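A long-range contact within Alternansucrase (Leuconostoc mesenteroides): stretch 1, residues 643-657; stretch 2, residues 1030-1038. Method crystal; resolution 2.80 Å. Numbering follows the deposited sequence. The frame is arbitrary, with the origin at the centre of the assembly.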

ATOM      1  N   GLY A 643       0.521 -10.130  38.634  1.00 48.55           N
ATOM      2  CA  GLY A 643       1.629 -11.045  38.934  1.00 49.15           C
ATOM      3  C   GLY A 643       1.863 -12.098  37.854  1.00 50.97           C
ATOM      4  O   GLY A 643       2.055 -13.268  38.152  1.00 51.64           O
ATOM      5  N   THR A 644       1.869 -11.669  36.595  1.00 50.18           N
ATOM      6  CA  THR A 644       2.054 -12.567  35.461  1.00 48.66           C
ATOM      7  C   THR A 644       3.407 -13.252  35.447  1.00 48.84           C
ATOM      8  O   THR A 644       3.547 -14.347  34.880  1.00 52.14           O
ATOM      9  CB  THR A 644       1.868 -11.837  34.118  1.00 46.97           C
ATOM     10  OG1 THR A 644       2.716 -10.678  34.064  1.00 46.42           O
ATOM     11  CG2 THR A 644       0.411 -11.420  33.946  1.00 46.38           C
ATOM     12  N   ASP A 645       4.404 -12.634  36.066  1.00 49.95           N
ATOM     13  CA  ASP A 645       5.728 -13.262  36.152  1.00 52.01           C
ATOM     14  C   ASP A 645       5.876 -14.236  37.329  1.00 53.90           C
ATOM     15  O   ASP A 645       6.948 -14.820  37.491  1.00 55.78           O
ATOM     16  CB  ASP A 645       6.855 -12.220  36.141  1.00 52.56           C
ATOM     17  CG  ASP A 645       6.717 -11.165  37.223  1.00 56.54           C
ATOM     18  OD1 ASP A 645       5.627 -11.049  37.852  1.00 60.15           O
ATOM     19  OD2 ASP A 645       7.710 -10.417  37.419  1.00 58.84           O
ATOM     20  N   LYS A 646       4.812 -14.445  38.112  1.00 53.93           N
ATOM     21  CA  LYS A 646       4.890 -15.288  39.311  1.00 57.61           C
ATOM     22  C   LYS A 646       4.641 -16.765  39.006  1.00 55.50           C
ATOM     23  O   LYS A 646       5.283 -17.635  39.594  1.00 55.50           O
ATOM     24  CB  LYS A 646       3.881 -14.841  40.389  1.00 60.95           C
ATOM     25  CG  LYS A 646       3.985 -13.411  40.891  1.00 61.73           C
ATOM     26  CD  LYS A 646       5.190 -13.135  41.788  1.00 67.38           C
ATOM     27  CE  LYS A 646       6.493 -12.918  40.998  1.00 72.44           C
ATOM     28  NZ  LYS A 646       7.421 -11.867  41.532  1.00 73.22           N
ATOM     29  N   SER A 647       3.691 -17.040  38.115  1.00 54.24           N
ATOM     30  CA  SER A 647       3.315 -18.417  37.768  1.00 52.86           C
ATOM     31  C   SER A 647       2.761 -18.499  36.353  1.00 52.43           C
ATOM     32  O   SER A 647       2.378 -17.496  35.779  1.00 55.47           O
ATOM     33  CB  SER A 647       2.252 -18.936  38.749  1.00 52.78           C
ATOM     34  OG  SER A 647       0.984 -18.342  38.499  1.00 50.11           O
ATOM     35  N   ASP A 648       2.689 -19.709  35.817  1.00 53.51           N
ATOM     36  CA  ASP A 648       2.016 -19.952  34.549  1.00 55.36           C
ATOM     37  C   ASP A 648       0.502 -19.719  34.624  1.00 57.90           C
ATOM     38  O   ASP A 648      -0.111 -19.319  33.632  1.00 56.64           O
ATOM     39  CB  ASP A 648       2.288 -21.383  34.062  1.00 57.81           C
ATOM     40  CG  ASP A 648       3.694 -21.566  33.533  1.00 61.51           C
ATOM     41  OD1 ASP A 648       4.405 -20.539  33.333  1.00 65.72           O
ATOM     42  OD2 ASP A 648       4.074 -22.736  33.297  1.00 62.19           O
ATOM     43  N   ALA A 649      -0.098 -19.971  35.790  1.00 58.45           N
ATOM     44  CA  ALA A 649      -1.533 -19.758  35.977  1.00 58.86           C
ATOM     45  C   ALA A 649      -1.900 -18.269  35.912  1.00 58.60           C
ATOM     46  O   ALA A 649      -2.930 -17.901  35.343  1.00 60.55           O
ATOM     47  CB  ALA A 649      -1.990 -20.354  37.298  1.00 58.10           C
ATOM     48  N   ASN A 650      -1.068 -17.428  36.512  1.00 55.58           N
ATOM     49  CA  ASN A 650      -1.252 -15.972  36.443  1.00 55.99           C
ATOM     50  C   ASN A 650      -1.051 -15.442  35.021  1.00 53.89           C
ATOM     51  O   ASN A 650      -1.856 -14.666  34.517  1.00 50.31           O
ATOM     52  CB  ASN A 650      -0.265 -15.246  37.374  1.00 54.22           C
ATOM     53  CG  ASN A 650      -0.593 -15.416  38.839  1.00 53.91           C
ATOM     54  OD1 ASN A 650      -1.491 -16.178  39.214  1.00 55.23           O
ATOM     55  ND2 ASN A 650       0.131 -14.700  39.680  1.00 52.72           N
ATOM     56  N   ALA A 651       0.055 -15.858  34.406  1.00 53.08           N
ATOM     57  CA  ALA A 651       0.390 -15.509  33.034  1.00 49.91           C
ATOM     58  C   ALA A 651      -0.719 -15.930  32.085  1.00 47.55           C
ATOM     59  O   ALA A 651      -1.203 -15.114  31.313  1.00 52.45           O
ATOM     60  CB  ALA A 651       1.712 -16.159  32.627  1.00 49.81           C
ATOM     61  N   ASN A 652      -1.137 -17.190  32.168  1.00 46.23           N
ATOM     62  CA  ASN A 652      -2.116 -17.742  31.239  1.00 44.34           C
ATOM     63  C   ASN A 652      -3.547 -17.310  31.495  1.00 46.41           C
ATOM     64  O   ASN A 652      -4.392 -17.517  30.638  1.00 48.21           O
ATOM     65  CB  ASN A 652      -2.015 -19.254  31.183  1.00 43.30           C
ATOM     66  CG  ASN A 652      -0.643 -19.734  30.705  1.00 45.26           C
ATOM     67  OD1 ASN A 652       0.310 -18.952  30.566  1.00 41.29           O
ATOM     68  ND2 ASN A 652      -0.545 -21.037  30.420  1.00 49.28           N
ATOM     69  N   LYS A 653      -3.813 -16.681  32.640  1.00 48.62           N
ATOM     70  CA  LYS A 653      -5.106 -16.035  32.900  1.00 48.47           C
ATOM     71  C   LYS A 653      -5.277 -14.748  32.108  1.00 46.50           C
ATOM     72  O   LYS A 653      -6.380 -14.209  32.022  1.00 46.90           O
ATOM     73  CB  LYS A 653      -5.265 -15.688  34.385  1.00 53.07           C
ATOM     74  CG  LYS A 653      -6.158 -16.622  35.156  1.00 60.70           C
ATOM     75  CD  LYS A 653      -6.031 -16.374  36.657  1.00 69.59           C
ATOM     76  CE  LYS A 653      -6.477 -17.598  37.459  1.00 74.94           C
ATOM     77  NZ  LYS A 653      -5.922 -17.576  38.836  1.00 78.45           N
ATOM     78  N   HIS A 654      -4.189 -14.228  31.566  1.00 46.18           N
ATOM     79  CA  HIS A 654      -4.218 -12.977  30.819  1.00 49.84           C
ATOM     80  C   HIS A 654      -3.443 -13.152  29.521  1.00 48.99           C
ATOM     81  O   HIS A 654      -2.487 -12.412  29.252  1.00 44.06           O
ATOM     82  CB  HIS A 654      -3.622 -11.836  31.651  1.00 49.56           C
ATOM     83  CG  HIS A 654      -4.315 -11.618  32.952  1.00 52.13           C
ATOM     84  ND1 HIS A 654      -3.992 -12.335  34.084  1.00 56.10           N
ATOM     85  CD2 HIS A 654      -5.309 -10.772  33.310  1.00 53.07           C
ATOM     86  CE1 HIS A 654      -4.766 -11.949  35.082  1.00 57.97           C
ATOM     87  NE2 HIS A 654      -5.564 -10.990  34.640  1.00 56.83           N
ATOM     88  N   LEU A 655      -3.872 -14.138  28.725  1.00 50.51           N
ATOM     89  CA  LEU A 655      -3.291 -14.380  27.400  1.00 49.45           C
ATOM     90  C   LEU A 655      -3.258 -13.111  26.569  1.00 46.50           C
ATOM     91  O   LEU A 655      -4.278 -12.479  26.404  1.00 43.15           O
ATOM     92  CB  LEU A 655      -4.089 -15.429  26.624  1.00 49.64           C
ATOM     93  CG  LEU A 655      -3.711 -16.877  26.854  1.00 50.47           C
ATOM     94  CD1 LEU A 655      -4.753 -17.765  26.197  1.00 53.07           C
ATOM     95  CD2 LEU A 655      -2.320 -17.166  26.300  1.00 49.62           C
ATOM     96  N   SER A 656      -2.068 -12.781  26.057  1.00 46.35           N
ATOM     97  CA  SER A 656      -1.802 -11.559  25.283  1.00 44.45           C
ATOM     98  C   SER A 656      -0.919 -11.838  24.067  1.00 43.01           C
ATOM     99  O   SER A 656       0.084 -12.556  24.175  1.00 46.48           O
ATOM    100  CB  SER A 656      -1.090 -10.515  26.156  1.00 44.38           C
ATOM    101  OG  SER A 656      -1.973 -10.000  27.127  1.00 45.11           O
ATOM    102  N   ILE A 657      -1.276 -11.260  22.921  1.00 40.57           N
ATOM    103  CA  ILE A 657      -0.576 -11.527  21.666  1.00 40.40           C
ATOM    104  C   ILE A 657      -0.056 -10.243  21.039  1.00 41.94           C
ATOM    105  O   ILE A 657      -0.545  -9.148  21.328  1.00 47.56           O
ATOM    106  CB  ILE A 657      -1.464 -12.304  20.659  1.00 39.67           C
ATOM    107  CG1 ILE A 657      -2.658 -11.455  20.206  1.00 39.31           C
ATOM    108  CG2 ILE A 657      -1.914 -13.613  21.284  1.00 38.29           C
ATOM    109  CD1 ILE A 657      -3.598 -12.164  19.234  1.00 39.92           C
TER
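Stretch 2 (1030-1038) DGSVFHSNA

Stretch 2 lies on stretch 1 as an irregular segment, mostly extended from Phe-1034 to Asn-1037, with no regular helix or strand. The direct hydrogen bonds between the stretches are all made by side chains. The segment starts beside Asp-645, moves past Ala-651 to the loop at Leu-655 and Ser-656 through Phe-1034, then comes back to Asp-648 through His-1035 and Asn-1037, so it runs neither simply along nor against stretch 1. The backbones come nearest at Asp-645 and Val-1033, whose CA atoms lie 4.6 Å apart. Gly-1031, with a positive phi at which a CB would jam against the preceding carbonyl, lets the chain turn just before this point; its O lies 4.1 Å from Asp-645 CB.

Val-1033 is the first bump. Its CG1 packs against both Thr-644 CB and Ala-651 CB, 3.8 Å from each. Ala-651 points toward stretch 2 from the short helix, and its single methyl leaves the backbone of stretch 2 room to come close: Val-1033 O is 3.7 Å from Ala-651 CB.

Phe-1034 is the larger bump and has the most surface covered. Its ring spans from the helix, where CE1 lies 3.4 Å from Ala-651 O, to the loop at Leu-655 and Ser-656, where CE1 is 4.0 Å from Leu-655 CD2 and CZ 3.8 Å from Ser-656 N. Asn-652 OD1, 3.6 Å from CD1 of Phe-1034, and His-654 O, 3.9 Å from its CZ, meet the ring edge, where the C-H groups carry slight positive charge. A flat aromatic ring suits a hollow lined by both carbonyls and aliphatic carbon.

Beyond the ring the contact turns polar. Asp-648, in the first turn of the helix, spreads its carboxylate between two donors: His-1035 ND1 gives a hydrogen bond to OD1 (3.1 Å), and Asn-1037 ND2 one to OD2 (3.0 Å). The imidazole can serve two acids, since its NE2 also donates to Asp-1030 OD2 at 2.9 Å. A water bridges the two stretches, accepting from His-1035 N (2.9 Å) and donating to Asn-652 OD1 (2.8 Å).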

ATOM      1  N   ASP A1030      13.535 -17.648  35.601  1.00 88.11           N
ATOM      2  CA  ASP A1030      14.041 -16.990  34.383  1.00 85.17           C
ATOM      3  C   ASP A1030      13.555 -15.560  34.150  1.00 75.74           C
ATOM      4  O   ASP A1030      14.092 -14.898  33.292  1.00 70.99           O
ATOM      5  CB  ASP A1030      13.745 -17.839  33.136  1.00 87.24           C
ATOM      6  CG  ASP A1030      12.249 -18.057  32.895  1.00 89.61           C
ATOM      7  OD1 ASP A1030      11.441 -17.884  33.835  1.00 92.74           O
ATOM      8  OD2 ASP A1030      11.890 -18.401  31.750  1.00 83.18           O
ATOM      9  N   GLY A1031      12.520 -15.109  34.861  1.00 70.78           N
ATOM     10  CA  GLY A1031      12.055 -13.715  34.767  1.00 68.83           C
ATOM     11  C   GLY A1031      10.930 -13.547  33.737  1.00 70.28           C
ATOM     12  O   GLY A1031      10.185 -12.546  33.760  1.00 68.01           O
ATOM     13  N   SER A1032      10.826 -14.537  32.839  1.00 62.54           N
ATOM     14  CA  SER A1032       9.887 -14.554  31.745  1.00 59.17           C
ATOM     15  C   SER A1032       8.444 -14.744  32.221  1.00 54.14           C
ATOM     16  O   SER A1032       8.197 -15.284  33.293  1.00 52.81           O
ATOM     17  CB  SER A1032      10.311 -15.653  30.758  1.00 60.79           C
ATOM     18  OG  SER A1032       9.411 -15.757  29.667  1.00 63.96           O
ATOM     19  N   VAL A1033       7.502 -14.275  31.405  1.00 49.07           N
ATOM     20  CA  VAL A1033       6.086 -14.395  31.668  1.00 48.70           C
ATOM     21  C   VAL A1033       5.556 -15.704  31.071  1.00 47.72           C
ATOM     22  O   VAL A1033       5.240 -16.630  31.811  1.00 49.65           O
ATOM     23  CB  VAL A1033       5.312 -13.179  31.110  1.00 47.59           C
ATOM     24  CG1 VAL A1033       3.801 -13.383  31.184  1.00 48.38           C
ATOM     25  CG2 VAL A1033       5.697 -11.935  31.868  1.00 48.83           C
ATOM     26  N   PHE A1034       5.432 -15.767  29.750  1.00 45.76           N
ATOM     27  CA  PHE A1034       4.921 -16.965  29.118  1.00 45.02           C
ATOM     28  C   PHE A1034       6.005 -18.029  28.976  1.00 44.11           C
ATOM     29  O   PHE A1034       7.193 -17.719  28.858  1.00 44.71           O
ATOM     30  CB  PHE A1034       4.272 -16.634  27.775  1.00 43.11           C
ATOM     31  CG  PHE A1034       2.984 -15.895  27.917  1.00 41.94           C
ATOM     32  CD1 PHE A1034       1.865 -16.532  28.428  1.00 43.59           C
ATOM     33  CD2 PHE A1034       2.890 -14.556  27.573  1.00 40.94           C
ATOM     34  CE1 PHE A1034       0.670 -15.835  28.573  1.00 45.42           C
ATOM     35  CE2 PHE A1034       1.717 -13.851  27.719  1.00 39.27           C
ATOM     36  CZ  PHE A1034       0.600 -14.483  28.206  1.00 42.99           C
ATOM     37  N   HIS A1035       5.573 -19.289  29.016  1.00 44.46           N
ATOM     38  CA  HIS A1035       6.470 -20.422  28.823  1.00 45.79           C
ATOM     39  C   HIS A1035       5.792 -21.432  27.928  1.00 46.14           C
ATOM     40  O   HIS A1035       4.653 -21.799  28.195  1.00 47.46           O
ATOM     41  CB  HIS A1035       6.856 -21.063  30.159  1.00 46.93           C
ATOM     42  CG  HIS A1035       7.616 -20.154  31.066  1.00 48.96           C
ATOM     43  ND1 HIS A1035       6.999 -19.419  32.053  1.00 51.97           N
ATOM     44  CD2 HIS A1035       8.924 -19.820  31.105  1.00 49.63           C
ATOM     45  CE1 HIS A1035       7.897 -18.676  32.669  1.00 52.08           C
ATOM     46  NE2 HIS A1035       9.069 -18.889  32.099  1.00 52.63           N
ATOM     47  N   SER A1036       6.486 -21.877  26.877  1.00 45.79           N
ATOM     48  CA  SER A1036       5.914 -22.846  25.964  1.00 45.91           C
ATOM     49  C   SER A1036       5.981 -24.190  26.654  1.00 47.88           C
ATOM     50  O   SER A1036       7.069 -24.714  26.904  1.00 53.32           O
ATOM     51  CB  SER A1036       6.665 -22.890  24.627  1.00 46.55           C
ATOM     52  OG  SER A1036       5.909 -23.606  23.649  1.00 47.37           O
ATOM     53  N   ASN A1037       4.814 -24.728  26.985  1.00 46.70           N
ATOM     54  CA  ASN A1037       4.707 -26.023  27.614  1.00 46.18           C
ATOM     55  C   ASN A1037       3.314 -26.582  27.394  1.00 45.02           C
ATOM     56  O   ASN A1037       2.512 -25.966  26.712  1.00 42.77           O
ATOM     57  CB  ASN A1037       5.061 -25.928  29.098  1.00 47.81           C
ATOM     58  CG  ASN A1037       4.227 -24.908  29.849  1.00 48.42           C
ATOM     59  OD1 ASN A1037       3.019 -24.792  29.645  1.00 58.58           O
ATOM     60  ND2 ASN A1037       4.858 -24.209  30.765  1.00 45.06           N
ATOM     61  N   ALA A1038       3.027 -27.746  27.969  1.00 45.99           N
ATOM     62  CA  ALA A1038       1.744 -28.416  27.747  1.00 44.80           C
ATOM     63  C   ALA A1038       0.567 -27.588  28.204  1.00 44.44           C
ATOM     64  O   ALA A1038      -0.498 -27.639  27.586  1.00 45.76           O
ATOM     65  CB  ALA A1038       1.734 -29.762  28.436  1.00 47.42           C
TER
HETATM   66  O   HOH W   1       3.068 -19.511  30.358  1.00 41.29           O